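HIT domain-containing protein (Leishmania major, PDB 3KSV) is of unknown function but, as a zinc-binding member of the histidine triad (HIT) family, is probably a nucleotide hydrolase or transferase related to HINT. Local coordinates at residues Ala34-Asp39 / Gly71-Lys76. Numbering follows the deposited sequence.
Sequences ALAFMD and GVLLAK
L73 reaches from helix 64-82 onto strand 34-38, meeting A34 first and then the backbone beyond it. L73 CB already approaches the strand, 4.5 Å from A34 CB. With CG anti to the backbone N (chi1 -171°), the branch point extends between A34 and A36, and L73 CG stands 4.6 Å from A36 CB. The two methyls then part. L73 CD2 turns to the strand and makes every close contact, the nearest at 3.7 Å from A34 CB. L73 CD2 is also 3.9 Å from L35 C, which places it over the L35-A36 peptide. On the far side of that peptide, L73 CD2 lies 4.3 Å from A36 CB. L73 CD1 stays farther off, 4.7 Å from A36 CB. This is the HIT fold's antiparallel sheet with a helix packed on one face, the helix segment running roughly parallel to the strand (23°) at an axis distance of 9.0 Å. A29 of the adjoining strand 27-30 also touches L73. The next residue, L74, touches F109 and I111 of strand 109-114, while V72 and A75 pack against A68 and A67 of the second subunit. L35 points away from the helix, its side chain about 11 Å from the bound zinc ion.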
loop_
_atom_site.group_PDB
_atom_site.type_symbol
_atom_site.label_atom_id
_atom_site.label_comp_id
_atom_site.label_asym_id
_atom_site.label_seq_id
_atom_site.Cartn_x
_atom_site.Cartn_y
_atom_site.Cartn_z
ATOM N N ALA A 34 -11.712 1.701 -10.446
ATOM C CA ALA A 34 -10.242 1.756 -10.438
ATOM C C ALA A 34 -9.609 1.479 -11.813
ATOM O O ALA A 34 -10.227 0.881 -12.674
ATOM C CB ALA A 34 -9.682 0.773 -9.381
ATOM N N LEU A 35 -8.368 1.925 -11.989
ATOM C CA LEU A 35 -7.602 1.697 -13.199
ATOM C C LEU A 35 -6.148 1.294 -12.860
ATOM O O LEU A 35 -5.592 1.741 -11.852
ATOM C CB LEU A 35 -7.621 2.988 -14.035
ATOM C CG LEU A 35 -7.487 2.874 -15.543
ATOM C CD1 LEU A 35 -8.877 2.672 -16.154
ATOM C CD2 LEU A 35 -6.758 4.121 -16.133
ATOM N N ALA A 36 -5.534 0.464 -13.706
ATOM C CA ALA A 36 -4.112 0.155 -13.628
ATOM C C ALA A 36 -3.391 0.443 -14.948
ATOM O O ALA A 36 -3.945 0.241 -16.044
ATOM C CB ALA A 36 -3.912 -1.301 -13.213
ATOM N N PHE A 37 -2.147 0.913 -14.835
ATOM C CA PHE A 37 -1.273 1.115 -15.968
ATOM C C PHE A 37 0.214 1.110 -15.569
ATOM O O PHE A 37 0.565 1.035 -14.391
ATOM C CB PHE A 37 -1.653 2.398 -16.705
ATOM C CG PHE A 37 -1.803 3.574 -15.822
ATOM C CD1 PHE A 37 -0.704 4.357 -15.511
ATOM C CD2 PHE A 37 -3.037 3.913 -15.312
ATOM C CE1 PHE A 37 -0.827 5.481 -14.687
ATOM C CE2 PHE A 37 -3.185 5.022 -14.490
ATOM C CZ PHE A 37 -2.072 5.814 -14.167
ATOM N N MET A 38 1.085 1.164 -16.568
ATOM C CA MET A 38 2.524 1.158 -16.328
ATOM C C MET A 38 3.023 2.544 -15.901
ATOM O O MET A 38 2.448 3.572 -16.274
ATOM C CB MET A 38 3.274 0.683 -17.573
ATOM C CG MET A 38 2.813 -0.686 -18.147
ATOM S SD MET A 38 2.931 -2.070 -16.993
ATOM C CE MET A 38 4.685 -1.993 -16.614
ATOM N N ASP A 39 4.091 2.577 -15.110
ATOM C CA ASP A 39 4.721 3.840 -14.755
ATOM C C ASP A 39 5.758 4.122 -15.845
ATOM O O ASP A 39 6.645 3.307 -16.096
ATOM C CB ASP A 39 5.364 3.773 -13.363
ATOM C CG ASP A 39 5.642 5.153 -12.762
ATOM O OD1 ASP A 39 6.057 6.051 -13.484
ATOM O OD2 ASP A 39 5.483 5.353 -11.535
ATOM N N GLY A 71 -8.469 -2.175 -3.358
ATOM C CA GLY A 71 -7.792 -3.291 -2.680
ATOM C C GLY A 71 -7.764 -4.562 -3.531
ATOM O O GLY A 71 -6.749 -5.264 -3.593
ATOM N N VAL A 72 -8.888 -4.863 -4.173
ATOM C CA VAL A 72 -9.011 -6.026 -5.034
ATOM C C VAL A 72 -8.126 -5.890 -6.275
ATOM O O VAL A 72 -7.397 -6.820 -6.596
ATOM C CB VAL A 72 -10.485 -6.272 -5.461
ATOM C CG1 VAL A 72 -10.557 -7.182 -6.676
ATOM C CG2 VAL A 72 -11.272 -6.857 -4.296
ATOM N N LEU A 73 -8.178 -4.737 -6.956
ATOM C CA LEU A 73 -7.299 -4.512 -8.101
ATOM C C LEU A 73 -5.822 -4.533 -7.722
ATOM O O LEU A 73 -4.999 -5.016 -8.493
ATOM C CB LEU A 73 -7.622 -3.200 -8.808
ATOM C CG LEU A 73 -6.896 -2.991 -10.146
ATOM C CD1 LEU A 73 -6.889 -4.245 -11.028
ATOM C CD2 LEU A 73 -7.498 -1.768 -10.899
ATOM N N LEU A 74 -5.485 -4.008 -6.552
ATOM C CA LEU A 74 -4.095 -4.048 -6.059
ATOM C C LEU A 74 -3.573 -5.491 -5.894
ATOM O O LEU A 74 -2.454 -5.826 -6.309
ATOM C CB LEU A 74 -4.007 -3.308 -4.733
ATOM C CG LEU A 74 -2.627 -3.008 -4.158
ATOM C CD1 LEU A 74 -1.812 -2.147 -5.123
ATOM C CD2 LEU A 74 -2.801 -2.305 -2.799
ATOM N N ALA A 75 -4.407 -6.345 -5.313
ATOM C CA ALA A 75 -4.081 -7.762 -5.132
ATOM C C ALA A 75 -3.926 -8.469 -6.470
ATOM O O ALA A 75 -3.033 -9.284 -6.639
ATOM C CB ALA A 75 -5.167 -8.467 -4.276
ATOM N N LYS A 76 -4.804 -8.159 -7.416
ATOM C CA LYS A 76 -4.722 -8.758 -8.747
ATOM C C LYS A 76 -3.450 -8.327 -9.462
ATOM O O LYS A 76 -2.748 -9.164 -10.049
ATOM C CB LYS A 76 -5.940 -8.389 -9.592
ATOM C CG LYS A 76 -7.182 -9.054 -9.109
ATOM C CD LYS A 76 -8.357 -8.842 -10.025
ATOM C CE LYS A 76 -9.544 -9.708 -9.590
ATOM N NZ LYS A 76 -10.689 -9.543 -10.518
#